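Local coordinates for germination protein (Bacillus megaterium, PDB 6O59), which serves as the N-terminal domain of the A subunit of the spore germinant receptor GerK3 and probably takes part in sensing germinants, at residues A[162-166]-A[167-171]; A[187-190]-A[191-194]; A[241-244]-A[245-249]. All coordinates share one frame; numbering follows the deposited sequence.

Overall arrangement
The three contacts follow one another in the chain, so none encloses or crosses another; the first two close turns, and the third is successive turns of one helix. Interaction 1 turns the chain from helix 153-163 into strand 169-176. Interaction 2 closes the turn at the end of strand 182-189, the neighbour of 169-176 in an antiparallel five-stranded sheet, ahead of helix 195-206. Interaction 3 lies in helix 240-248, just before strand 252-256 of the same sheet. Their centres lie 10 to 11 Å apart and all touch: backbone pairing joins 162-171 to 187-194, while apolar packing of A244, L247 and L248 joins 241-249 to both.

Interaction 1 (A[162-166]-A[167-171]); sequences RIIKT and PDLWL
T166 folds its side chain forward over the backbone of P167 and D168, with OG1 resting 3.4 Å from D168 CB. The chain bends here in a type I beta turn running from T166 to L169, and two hydrogen bonds hold it. D168 N donates to T166 OG1 at 3.1 Å, which makes an ST turn at the same place, while L169 N closes the beta turn on T166 O at 3.2 Å, a fairly straight bond (164°). The hydroxyl reaches the D168 amide because OG1 lies opposite the backbone N (chi1 179°), beside the carbonyl carbon; this turn of the side chain places CG2 near the amide of L169. P167, the second residue of the turn, has its nitrogen tied up in the ring; its carbonyl O lies at the indole edge of W170, in the ring plane, and takes a weak bond from NE1.

The rest of the contact is apolar. The side chains of I164 and L169 meet at about a right angle, I164 CG2 lying 3.9 Å from L169 CD2, so I164, two residues before the turn, packs against its last residue. Here the turn carries the chain from helix 153-163 into strand 169-176: I164 also packs on A244 and L248 of helix 240-248, L169 lies against V160 of helix 153-163, and the backbone of D168 pairs with H190, just past strand 182-189, and that of W170 with Y188 in it.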
loop_
_atom_site.group_PDB
_atom_site.type_symbol
_atom_site.label_atom_id
_atom_site.label_comp_id
_atom_site.label_asym_id
_atom_site.label_seq_id
_atom_site.Cartn_x
_atom_site.Cartn_y
_atom_site.Cartn_z
ATOM N N ARG A 162 -3.799 0.672 -8.110
ATOM C CA ARG A 162 -4.275 -0.149 -9.211
ATOM C C ARG A 162 -3.612 0.269 -10.510
ATOM O O ARG A 162 -3.435 -0.571 -11.395
ATOM C CB ARG A 162 -5.788 -0.059 -9.326
ATOM C CG ARG A 162 -6.491 -1.000 -8.386
ATOM C CD ARG A 162 -7.967 -1.144 -8.712
ATOM N NE ARG A 162 -8.697 -1.983 -7.751
ATOM C CZ ARG A 162 -9.454 -1.513 -6.760
ATOM N NH1 ARG A 162 -9.554 -0.202 -6.554
ATOM N NH2 ARG A 162 -10.111 -2.351 -5.963
ATOM N N ILE A 163 -3.226 1.569 -10.603
ATOM C CA ILE A 163 -2.563 2.211 -11.753
ATOM C C ILE A 163 -1.021 2.168 -11.595
ATOM O O ILE A 163 -0.331 1.749 -12.525
ATOM C CB ILE A 163 -3.073 3.671 -11.944
ATOM C CG1 ILE A 163 -4.608 3.728 -11.958
ATOM C CG2 ILE A 163 -2.473 4.297 -13.210
ATOM C CD1 ILE A 163 -5.194 5.027 -12.321
ATOM N N ILE A 164 -0.488 2.640 -10.449
ATOM C CA ILE A 164 0.962 2.642 -10.193
ATOM C C ILE A 164 1.282 1.380 -9.417
ATOM O O ILE A 164 0.977 1.307 -8.224
ATOM C CB ILE A 164 1.421 3.945 -9.453
ATOM C CG1 ILE A 164 1.011 5.220 -10.213
ATOM C CG2 ILE A 164 2.922 3.952 -9.150
ATOM C CD1 ILE A 164 1.744 5.496 -11.503
ATOM N N LYS A 165 1.872 0.382 -10.082
ATOM C CA LYS A 165 2.187 -0.901 -9.432
ATOM C C LYS A 165 3.716 -1.045 -9.071
ATOM O O LYS A 165 4.363 -2.065 -9.349
ATOM C CB LYS A 165 1.690 -2.084 -10.297
ATOM C CG LYS A 165 0.205 -2.066 -10.644
ATOM C CD LYS A 165 -0.167 -3.338 -11.406
ATOM C CE LYS A 165 -1.556 -3.326 -12.008
ATOM N NZ LYS A 165 -1.637 -2.507 -13.254
ATOM N N THR A 166 4.269 -0.043 -8.408
ATOM C CA THR A 166 5.667 -0.125 -7.970
ATOM C C THR A 166 5.766 -0.187 -6.426
ATOM O O THR A 166 5.044 0.553 -5.730
ATOM C CB THR A 166 6.528 1.033 -8.534
ATOM O OG1 THR A 166 7.861 0.900 -8.039
ATOM C CG2 THR A 166 6.018 2.408 -8.156
ATOM N N PRO A 167 6.709 -0.985 -5.860
ATOM C CA PRO A 167 6.887 -0.937 -4.397
ATOM C C PRO A 167 7.553 0.378 -3.967
ATOM O O PRO A 167 7.616 0.669 -2.782
ATOM C CB PRO A 167 7.778 -2.151 -4.102
ATOM C CG PRO A 167 8.492 -2.427 -5.362
ATOM C CD PRO A 167 7.667 -1.921 -6.497
ATOM N N ASP A 168 8.041 1.179 -4.940
ATOM C CA ASP A 168 8.691 2.470 -4.695
ATOM C C ASP A 168 7.657 3.565 -4.397
ATOM O O ASP A 168 8.030 4.646 -3.923
ATOM C CB ASP A 168 9.615 2.864 -5.856
ATOM C CG ASP A 168 10.939 2.120 -5.886
ATOM O OD1 ASP A 168 11.277 1.466 -4.870
ATOM O OD2 ASP A 168 11.651 2.207 -6.921
ATOM N N LEU A 169 6.353 3.267 -4.618
ATOM C CA LEU A 169 5.276 4.186 -4.257
ATOM C C LEU A 169 5.091 4.087 -2.746
ATOM O O LEU A 169 4.641 3.058 -2.224
ATOM C CB LEU A 169 3.969 3.915 -5.020
ATOM C CG LEU A 169 2.767 4.812 -4.665
ATOM C CD1 LEU A 169 3.108 6.296 -4.770
ATOM C CD2 LEU A 169 1.590 4.491 -5.554
ATOM N N TRP A 170 5.559 5.126 -2.049
ATOM C CA TRP A 170 5.535 5.160 -0.599
ATOM C C TRP A 170 4.409 6.076 -0.092
ATOM O O TRP A 170 4.235 7.191 -0.587
ATOM C CB TRP A 170 6.907 5.574 -0.065
ATOM C CG TRP A 170 7.978 4.537 -0.264
ATOM C CD1 TRP A 170 7.861 3.340 -0.912
ATOM C CD2 TRP A 170 9.341 4.620 0.173
ATOM N NE1 TRP A 170 9.064 2.677 -0.909
ATOM C CE2 TRP A 170 9.992 3.440 -0.251
ATOM C CE3 TRP A 170 10.078 5.574 0.900
ATOM C CZ2 TRP A 170 11.335 3.175 0.048
ATOM C CZ3 TRP A 170 11.417 5.319 1.178
ATOM C CH2 TRP A 170 12.032 4.135 0.750
ATOM N N LEU A 171 3.566 5.529 0.837
ATOM C CA LEU A 171 2.386 6.158 1.465
ATOM C C LEU A 171 2.652 6.440 2.949
ATOM O O LEU A 171 3.036 5.526 3.673
ATOM C CB LEU A 171 1.145 5.253 1.316
ATOM C CG LEU A 171 0.350 5.269 -0.013
ATOM C CD1 LEU A 171 1.161 4.776 -1.198
ATOM C CD2 LEU A 171 -0.848 4.368 0.089
#

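Interaction 2 (A[187-190]-A[191-194]); sequences MYIH and GIAN
I189 O is the polar centre of this contact and accepts two backbone hydrogen bonds. A193 N approaches almost in line with the carbonyl at 2.9 Å, and I192 N comes from above the carbonyl plane at 3.0 Å with a more bent N-H (150°). I189 to I192 form a beta turn with type II angles, and A193 N extends the grip on the same oxygen.

G191 occupies the third position of the turn with a positive phi of 98°, where a side chain would press against the carbonyl oxygen of H190; the backbone thus accounts for the glycine. This is the exit from strand 182-189, one of the inner strands of an antiparallel five-stranded sheet, and the turn leads directly to helix 195-206. N194 stands at the N-cap position of that helix, where its OD1 makes a weak hydrogen bond to K196 N.

Two apolar contacts accompany the turn. I189 and I192 lie side by side and point the same way, I189 CG2 meeting I192 CD1 at 3.7 Å; I189 also packs on L247 and L248 of helix 240-248. The methyl of A193 approaches Y188 CB at 4.1 Å, and V198 of helix 195-206 touches both residues.

The H190 ring has its CG opposite the backbone N (chi1 167°), which brings one imidazole face over G191 N, with CG 3.4 Å from that nitrogen. The same imidazole stacks with the indole of W170.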
loop_
_atom_site.group_PDB
_atom_site.type_symbol
_atom_site.label_atom_id
_atom_site.label_comp_id
_atom_site.label_asym_id
_atom_site.label_seq_id
_atom_site.Cartn_x
_atom_site.Cartn_y
_atom_site.Cartn_z
ATOM N N MET A 187 1.600 10.716 -0.637
ATOM C CA MET A 187 2.163 9.790 -1.627
ATOM C C MET A 187 3.296 10.413 -2.437
ATOM O O MET A 187 3.184 11.567 -2.855
ATOM C CB MET A 187 1.078 9.383 -2.632
ATOM C CG MET A 187 0.417 8.111 -2.360
ATOM S SD MET A 187 -0.773 7.948 -3.706
ATOM C CE MET A 187 -1.960 6.893 -2.943
ATOM N N TYR A 188 4.325 9.612 -2.755
ATOM C CA TYR A 188 5.449 9.990 -3.611
ATOM C C TYR A 188 6.160 8.724 -4.071
ATOM O O TYR A 188 6.109 7.714 -3.363
ATOM C CB TYR A 188 6.421 10.964 -2.899
ATOM C CG TYR A 188 7.151 10.366 -1.714
ATOM C CD1 TYR A 188 6.564 10.322 -0.451
ATOM C CD2 TYR A 188 8.447 9.861 -1.853
ATOM C CE1 TYR A 188 7.233 9.765 0.641
ATOM C CE2 TYR A 188 9.125 9.300 -0.770
ATOM C CZ TYR A 188 8.518 9.257 0.476
ATOM O OH TYR A 188 9.203 8.703 1.534
ATOM N N ILE A 189 6.823 8.768 -5.251
ATOM C CA ILE A 189 7.571 7.610 -5.717
ATOM C C ILE A 189 9.020 7.840 -5.318
ATOM O O ILE A 189 9.703 8.716 -5.874
ATOM C CB ILE A 189 7.411 7.246 -7.233
ATOM C CG1 ILE A 189 5.934 6.996 -7.611
ATOM C CG2 ILE A 189 8.272 6.014 -7.592
ATOM C CD1 ILE A 189 5.643 6.889 -9.117
ATOM N N HIS A 190 9.474 7.053 -4.334
ATOM C CA HIS A 190 10.844 7.050 -3.833
ATOM C C HIS A 190 11.830 6.806 -4.992
ATOM O O HIS A 190 11.681 5.839 -5.739
ATOM C CB HIS A 190 10.978 5.964 -2.759
ATOM C CG HIS A 190 12.393 5.659 -2.407
ATOM N ND1 HIS A 190 13.103 6.466 -1.553
ATOM C CD2 HIS A 190 13.195 4.663 -2.843
ATOM C CE1 HIS A 190 14.312 5.936 -1.483
ATOM N NE2 HIS A 190 14.415 4.852 -2.248
ATOM N N GLY A 191 12.797 7.695 -5.151
ATOM C CA GLY A 191 13.778 7.575 -6.226
ATOM C C GLY A 191 13.461 8.413 -7.446
ATOM O O GLY A 191 14.356 8.704 -8.244
ATOM N N ILE A 192 12.177 8.783 -7.616
ATOM C CA ILE A 192 11.716 9.646 -8.704
ATOM C C ILE A 192 11.520 11.041 -8.095
ATOM O O ILE A 192 12.091 12.008 -8.604
ATOM C CB ILE A 192 10.468 9.082 -9.440
ATOM C CG1 ILE A 192 10.869 7.849 -10.289
ATOM C CG2 ILE A 192 9.836 10.154 -10.326
ATOM C CD1 ILE A 192 9.726 6.988 -10.882
ATOM N N ALA A 193 10.770 11.132 -6.976
ATOM C CA ALA A 193 10.569 12.392 -6.278
ATOM C C ALA A 193 11.863 12.855 -5.604
ATOM O O ALA A 193 12.617 12.029 -5.076
ATOM C CB ALA A 193 9.466 12.254 -5.247
ATOM N N ASN A 194 12.125 14.178 -5.645
ATOM C CA ASN A 194 13.286 14.785 -4.993
ATOM C C ASN A 194 13.066 14.768 -3.487
ATOM O O ASN A 194 12.016 15.220 -3.020
ATOM C CB ASN A 194 13.486 16.214 -5.491
ATOM C CG ASN A 194 14.771 16.840 -5.045
ATOM O OD1 ASN A 194 14.989 17.103 -3.865
ATOM N ND2 ASN A 194 15.648 17.096 -5.991
#

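Interaction 3 (A[241-244]-A[245-249]); sequences DVVA and GNLLE
V243 and L247 lie side by side on one face of an alpha helix, pointing the same way, with V243 CG1 3.8 Å from L247 CD1. They are one turn apart, the i to i+4 spacing that places such residues in a common ridge. The ridge faces inward: both side chains meet V160 of helix 153-163, and L247 also touches M187 and I189 of strand 182-189. V243 CG1 lies opposite the backbone N (chi1 162°), directed along the helix toward the leucine.

V242 and N246 repeat the arrangement on another face, again pointing the same way. Here the neighbour is an amide, packed alongside the valine. As modelled, N246 ND2 makes a weak bond to E249 OE1, which also forms a salt bridge with R251; but the same placement sets N246 OD1 3.0 Å from V242 O, two acceptors together, so which end of the amide is oxygen remains uncertain. V242 itself packs on Y235 and T237 of strand 235-237.

A third line of contact runs from A244 to L248, where L248 CG lies 3.4 Å from A244 O. This face meets I164, whose side chain touches both residues, and A244 also rests on I163.

Four successive i to i+4 bonds hold this stretch of the helix. G245 N reaches D241 O, N246 N reaches V242 O and L248 N reaches A244 O. The remaining bond, from L247 N to V243 O, is 2.9 Å long.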
loop_
_atom_site.group_PDB
_atom_site.type_symbol
_atom_site.label_atom_id
_atom_site.label_comp_id
_atom_site.label_asym_id
_atom_site.label_seq_id
_atom_site.Cartn_x
_atom_site.Cartn_y
_atom_site.Cartn_z
ATOM N N ASP A 241 -5.753 8.713 -12.791
ATOM C CA ASP A 241 -4.718 8.690 -13.845
ATOM C C ASP A 241 -3.881 9.978 -13.836
ATOM O O ASP A 241 -2.672 9.905 -14.037
ATOM C CB ASP A 241 -5.310 8.445 -15.233
ATOM C CG ASP A 241 -6.467 9.344 -15.594
ATOM O OD1 ASP A 241 -7.540 9.231 -14.940
ATOM O OD2 ASP A 241 -6.320 10.140 -16.540
ATOM N N VAL A 242 -4.509 11.139 -13.540
ATOM C CA VAL A 242 -3.828 12.438 -13.443
ATOM C C VAL A 242 -2.874 12.415 -12.229
ATOM O O VAL A 242 -1.735 12.897 -12.345
ATOM C CB VAL A 242 -4.826 13.623 -13.418
ATOM C CG1 VAL A 242 -4.119 14.965 -13.216
ATOM C CG2 VAL A 242 -5.648 13.648 -14.709
ATOM N N VAL A 243 -3.308 11.795 -11.106
ATOM C CA VAL A 243 -2.481 11.631 -9.897
ATOM C C VAL A 243 -1.294 10.737 -10.253
ATOM O O VAL A 243 -0.149 11.109 -10.009
ATOM C CB VAL A 243 -3.304 11.085 -8.696
ATOM C CG1 VAL A 243 -2.403 10.496 -7.613
ATOM C CG2 VAL A 243 -4.202 12.175 -8.115
ATOM N N ALA A 244 -1.573 9.605 -10.914
ATOM C CA ALA A 244 -0.564 8.638 -11.366
ATOM C C ALA A 244 0.503 9.330 -12.246
ATOM O O ALA A 244 1.701 9.158 -11.997
ATOM C CB ALA A 244 -1.236 7.499 -12.111
ATOM N N GLY A 245 0.069 10.160 -13.196
ATOM C CA GLY A 245 0.962 10.898 -14.080
ATOM C C GLY A 245 1.888 11.830 -13.327
ATOM O O GLY A 245 3.099 11.820 -13.570
ATOM N N ASN A 246 1.335 12.612 -12.368
ATOM C CA ASN A 246 2.156 13.535 -11.571
ATOM C C ASN A 246 3.111 12.796 -10.636
ATOM O O ASN A 246 4.238 13.261 -10.429
ATOM C CB ASN A 246 1.307 14.510 -10.793
ATOM C CG ASN A 246 0.675 15.546 -11.676
ATOM O OD1 ASN A 246 -0.546 15.634 -11.786
ATOM N ND2 ASN A 246 1.486 16.344 -12.349
ATOM N N LEU A 247 2.691 11.632 -10.111
ATOM C CA LEU A 247 3.562 10.818 -9.261
ATOM C C LEU A 247 4.780 10.332 -10.057
ATOM O O LEU A 247 5.885 10.371 -9.522
ATOM C CB LEU A 247 2.822 9.630 -8.626
ATOM C CG LEU A 247 1.899 9.947 -7.464
ATOM C CD1 LEU A 247 0.998 8.774 -7.193
ATOM C CD2 LEU A 247 2.665 10.371 -6.211
ATOM N N LEU A 248 4.593 9.960 -11.342
ATOM C CA LEU A 248 5.696 9.508 -12.201
ATOM C C LEU A 248 6.606 10.673 -12.619
ATOM O O LEU A 248 7.708 10.429 -13.111
ATOM C CB LEU A 248 5.194 8.751 -13.443
ATOM C CG LEU A 248 4.430 7.456 -13.177
ATOM C CD1 LEU A 248 3.465 7.169 -14.284
ATOM C CD2 LEU A 248 5.365 6.278 -12.930
ATOM N N GLU A 249 6.163 11.926 -12.404
ATOM C CA GLU A 249 6.953 13.135 -12.700
ATOM C C GLU A 249 7.832 13.552 -11.509
ATOM O O GLU A 249 8.677 14.421 -11.679
ATOM C CB GLU A 249 6.033 14.322 -13.049
ATOM C CG GLU A 249 5.400 14.296 -14.420
ATOM C CD GLU A 249 4.281 15.302 -14.605
ATOM O OE1 GLU A 249 4.383 16.429 -14.062
ATOM O OE2 GLU A 249 3.297 14.960 -15.302
#